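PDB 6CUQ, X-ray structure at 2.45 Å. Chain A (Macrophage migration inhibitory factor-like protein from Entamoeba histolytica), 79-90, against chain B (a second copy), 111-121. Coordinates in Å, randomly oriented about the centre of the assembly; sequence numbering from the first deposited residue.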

# COMPACT_ATOMS: atom_id res chain seq x y z
N LYS A 79 -1.03 5.90 20.75
CA LYS A 79 -2.35 5.42 20.39
C LYS A 79 -2.31 4.13 19.58
O LYS A 79 -3.37 3.64 19.17
N GLN A 80 -1.12 3.60 19.29
CA GLN A 80 -1.03 2.41 18.44
C GLN A 80 -1.72 1.21 19.08
O GLN A 80 -2.38 0.43 18.37
N GLU A 81 -1.56 1.02 20.39
CA GLU A 81 -2.20 -0.14 21.00
C GLU A 81 -3.72 -0.08 20.88
O GLU A 81 -4.36 -1.05 20.47
N GLY A 82 -4.31 1.07 21.23
CA GLY A 82 -5.76 1.20 21.15
C GLY A 82 -6.30 0.98 19.75
O GLY A 82 -7.36 0.37 19.57
N LEU A 83 -5.57 1.46 18.74
CA LEU A 83 -5.99 1.28 17.35
C LEU A 83 -5.95 -0.18 16.94
O LEU A 83 -6.83 -0.66 16.21
N SER A 84 -4.90 -0.91 17.36
CA SER A 84 -4.81 -2.32 17.01
C SER A 84 -5.97 -3.10 17.59
O SER A 84 -6.59 -3.92 16.90
N ASP A 85 -6.29 -2.83 18.87
CA ASP A 85 -7.37 -3.56 19.54
C ASP A 85 -8.71 -3.27 18.88
O ASP A 85 -9.56 -4.16 18.77
N ARG A 86 -8.93 -2.02 18.45
CA ARG A 86 -10.20 -1.70 17.81
C ARG A 86 -10.29 -2.35 16.44
O ARG A 86 -11.30 -3.00 16.12
N TYR A 87 -9.23 -2.24 15.64
CA TYR A 87 -9.28 -2.81 14.29
C TYR A 87 -9.35 -4.32 14.33
O TYR A 87 -10.09 -4.93 13.55
N CYS A 88 -8.61 -4.96 15.25
CA CYS A 88 -8.67 -6.42 15.31
C CYS A 88 -10.05 -6.90 15.72
O CYS A 88 -10.54 -7.90 15.20
N LYS A 89 -10.70 -6.17 16.63
CA LYS A 89 -12.07 -6.52 17.00
C LYS A 89 -13.03 -6.29 15.84
O LYS A 89 -13.97 -7.08 15.65
N LEU A 90 -12.80 -5.23 15.06
CA LEU A 90 -13.67 -4.95 13.92
C LEU A 90 -13.57 -6.04 12.86
O LEU A 90 -14.58 -6.61 12.43
N GLY B 111 9.16 -1.15 16.75
CA GLY B 111 8.15 -2.04 17.31
C GLY B 111 6.89 -1.33 17.75
O GLY B 111 5.79 -1.88 17.62
N ASN B 112 7.02 -0.13 18.34
CA ASN B 112 5.85 0.63 18.78
C ASN B 112 4.92 0.99 17.61
O ASN B 112 3.74 1.29 17.84
N ASN B 113 5.43 1.05 16.38
CA ASN B 113 4.60 1.24 15.20
C ASN B 113 4.25 -0.07 14.50
O ASN B 113 4.03 -0.07 13.29
N TRP B 114 4.17 -1.18 15.24
CA TRP B 114 3.78 -2.46 14.66
C TRP B 114 2.69 -3.10 15.51
O TRP B 114 2.91 -3.40 16.68
N GLY B 115 1.51 -3.29 14.91
CA GLY B 115 0.37 -3.86 15.60
C GLY B 115 0.14 -5.31 15.24
O GLY B 115 0.39 -5.74 14.12
N TYR B 116 -0.34 -6.09 16.23
CA TYR B 116 -0.59 -7.51 15.98
C TYR B 116 -1.45 -8.11 17.09
O TYR B 116 -1.09 -8.05 18.26
N ASP B 117 -2.58 -8.71 16.71
CA ASP B 117 -3.45 -9.42 17.65
C ASP B 117 -3.81 -8.53 18.85
O ASP B 117 -3.51 -8.83 20.01
N HIS B 118 -4.43 -7.39 18.53
CA HIS B 118 -4.99 -6.41 19.45
C HIS B 118 -3.95 -5.59 20.21
O HIS B 118 -4.34 -4.71 20.99
N SER B 119 -2.65 -5.79 19.99
CA SER B 119 -1.65 -5.04 20.75
C SER B 119 -0.55 -4.58 19.79
O SER B 119 -0.64 -4.74 18.57
N THR B 120 0.51 -4.03 20.37
CA THR B 120 1.66 -3.51 19.65
C THR B 120 2.91 -4.16 20.23
O THR B 120 2.85 -4.91 21.20
N PHE B 121 4.06 -3.83 19.65
CA PHE B 121 5.33 -4.36 20.15
C PHE B 121 6.18 -3.27 20.80
O PHE B 121 5.65 -2.26 21.27
OXT PHE B 121 7.40 -3.37 20.89

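Packing of a chain A helix that includes Gln A80 to Leu A90 and runs on beyond the stretch against the C-terminal hairpin of a second copy, chain B, with 527 Å² buried between the two stretches. The hairpin pairs the strand carrying Trp B114 to Tyr B116 with the one carrying Ser B119 and Thr B120 through a type I' turn from Tyr B116 to Ser B119, and the turn residue His B118 comes closest to the helix backbone, its CA 3.7 Å from CA of Asp A85. Gln A80, Ser A84 and Cys A88, spaced one helical turn apart, point their CA-to-CB bonds toward chain B, and all three are m at chi1.

His B118 (chi1 m, chi2 -111°) gives the largest covered area. Its ND1 donates to OD1 of Asp A85 (2.8 Å, 153° at the hydrogen), and this acceptor lies at the ring edge, near the ring plane, where an in-plane N-H can reach it. Asp A85 is t at chi1; its other oxygen, OD2, makes a long salt bridge within the helix to NZ of Lys A89 (3.7 Å). CG of Lys A89 also meets the ring edge, 3.5 Å from CE1 of His B118. Cys A88 covers one face: its CB stands 3.5 Å from the ring centroid, only 7° off the normal, a CH-pi contact. Its SG instead accepts the backbone N-H of His B118 (N to SG 3.4 Å, 151°), so the turn amide is satisfied by sulfur.

Ser A84 turns its hydroxyl back to its own helix, OG donating to O of Gln A80 (2.8 Å); that carbonyl also accepts N of Ser A84. The same OG sits 3.6 Å from CA of Gly B115, where the absence of a side chain matters: a CB there would lie 2.6 Å from OG of Ser A84. O of Ser B119 is already taken by N of Tyr B116 (2.7 Å), closing the hairpin.

Gln A80 (chi1 m, chi2 96°, between wells) extends NE2 to OD1 of Asn B113 (3.2 Å, 158°). Asn B113 is m at chi1, and although its CB points away, the end of its side chain comes nearer. O of Asn B112 is 3.1 Å from NE2 of Gln A80, but the angle is too poor for a hydrogen bond. OE1 of Gln A80 and OD1 of Asn B112 find partners just beyond the stretches.

Thr B120 (t) points toward the helix, yet its OG1 donates within the hairpin to O of Trp B114 (3.0 Å), while its CG2 packs 4.0 Å from CB of Glu A81.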

# COMPACT_ATOMS: atom_id res chain seq x y z
CB LYS A 79 -3.10 6.50 19.61
CG LYS A 79 -2.99 7.88 20.20
CD LYS A 79 -4.08 8.14 21.23
CE LYS A 79 -4.52 9.59 21.16
NZ LYS A 79 -5.78 9.83 21.91
CB GLN A 80 0.43 2.09 18.15
CG GLN A 80 1.21 3.25 17.56
CD GLN A 80 1.97 4.01 18.61
OE1 GLN A 80 1.43 4.36 19.66
NE2 GLN A 80 3.25 4.28 18.33
CB GLU A 81 -1.78 -0.28 22.46
CG GLU A 81 -2.44 -1.49 23.09
CD GLU A 81 -1.63 -2.14 24.20
OE1 GLU A 81 -0.70 -1.48 24.72
OE2 GLU A 81 -1.92 -3.31 24.53
CB LEU A 83 -5.12 2.13 16.44
CG LEU A 83 -5.46 3.61 16.54
CD1 LEU A 83 -4.40 4.44 15.87
CD2 LEU A 83 -6.83 3.88 15.93
CB SER A 84 -3.48 -2.89 17.50
OG SER A 84 -2.40 -2.06 17.10
CB ASP A 85 -7.39 -3.21 21.03
CG ASP A 85 -8.51 -3.92 21.78
OD1 ASP A 85 -8.56 -5.17 21.71
OD2 ASP A 85 -9.30 -3.24 22.47
CB ARG A 86 -10.37 -0.19 17.69
CG ARG A 86 -10.53 0.51 19.02
CD ARG A 86 -11.85 0.12 19.67
NE ARG A 86 -13.02 0.60 18.94
CZ ARG A 86 -13.43 1.87 18.94
NH1 ARG A 86 -12.78 2.78 19.65
NH2 ARG A 86 -14.50 2.22 18.24
CB TYR A 87 -8.08 -2.34 13.46
CG TYR A 87 -8.29 -0.98 12.82
CD1 TYR A 87 -9.23 -0.80 11.81
CD2 TYR A 87 -7.55 0.12 13.22
CE1 TYR A 87 -9.42 0.44 11.22
CE2 TYR A 87 -7.75 1.37 12.65
CZ TYR A 87 -8.68 1.52 11.65
OH TYR A 87 -8.86 2.76 11.08
CB CYS A 88 -7.60 -6.95 16.25
SG CYS A 88 -5.93 -6.85 15.56
CB LYS A 89 -12.53 -5.68 18.19
CG LYS A 89 -11.95 -6.09 19.53
CD LYS A 89 -12.63 -5.29 20.62
CE LYS A 89 -12.10 -5.63 22.00
NZ LYS A 89 -12.69 -4.71 23.00
CB LEU A 90 -13.32 -3.59 13.33
CG LEU A 90 -14.05 -3.29 12.02
CD1 LEU A 90 -15.55 -3.29 12.25
CD2 LEU A 90 -13.58 -1.96 11.40
CB ASN B 112 6.25 1.90 19.55
CG ASN B 112 7.12 2.85 18.74
OD1 ASN B 112 7.93 2.44 17.92
ND2 ASN B 112 6.93 4.15 18.96
CB ASN B 113 5.27 2.18 14.21
CG ASN B 113 5.62 3.50 14.81
OD1 ASN B 113 4.87 4.05 15.61
ND2 ASN B 113 6.80 4.02 14.47
CB TRP B 114 4.98 -3.42 14.54
CG TRP B 114 4.68 -4.54 13.58
CD1 TRP B 114 3.88 -5.63 13.79
CD2 TRP B 114 5.16 -4.64 12.23
NE1 TRP B 114 3.83 -6.41 12.66
CE2 TRP B 114 4.61 -5.83 11.69
CE3 TRP B 114 6.00 -3.86 11.44
CZ2 TRP B 114 4.88 -6.25 10.38
CZ3 TRP B 114 6.27 -4.27 10.13
CH2 TRP B 114 5.71 -5.45 9.62
CB TYR B 116 0.75 -8.26 15.88
CG TYR B 116 0.64 -9.77 15.80
CD1 TYR B 116 0.20 -10.39 14.65
CD2 TYR B 116 0.96 -10.57 16.90
CE1 TYR B 116 0.10 -11.77 14.56
CE2 TYR B 116 0.85 -11.96 16.83
CZ TYR B 116 0.42 -12.55 15.66
OH TYR B 116 0.31 -13.93 15.56
CB ASP B 117 -2.78 -10.71 18.12
CG ASP B 117 -3.76 -11.70 18.72
OD1 ASP B 117 -4.98 -11.49 18.59
OD2 ASP B 117 -3.29 -12.67 19.35
CB HIS B 118 -5.94 -7.05 20.48
CG HIS B 118 -7.07 -7.81 19.87
ND1 HIS B 118 -8.38 -7.39 19.94
CD2 HIS B 118 -7.09 -8.98 19.19
CE1 HIS B 118 -9.16 -8.25 19.31
NE2 HIS B 118 -8.40 -9.23 18.85
CB SER B 119 -1.09 -5.88 21.90
OG SER B 119 -0.36 -6.99 21.41
CB THR B 120 1.73 -1.98 19.75
OG1 THR B 120 2.88 -1.51 19.04
CG2 THR B 120 1.83 -1.56 21.21
CB PHE B 121 6.13 -5.03 19.02
CG PHE B 121 5.61 -6.39 18.61
CD1 PHE B 121 5.01 -7.24 19.53
CD2 PHE B 121 5.70 -6.80 17.30
CE1 PHE B 121 4.53 -8.49 19.14
CE2 PHE B 121 5.23 -8.04 16.90
CZ PHE B 121 4.64 -8.89 17.82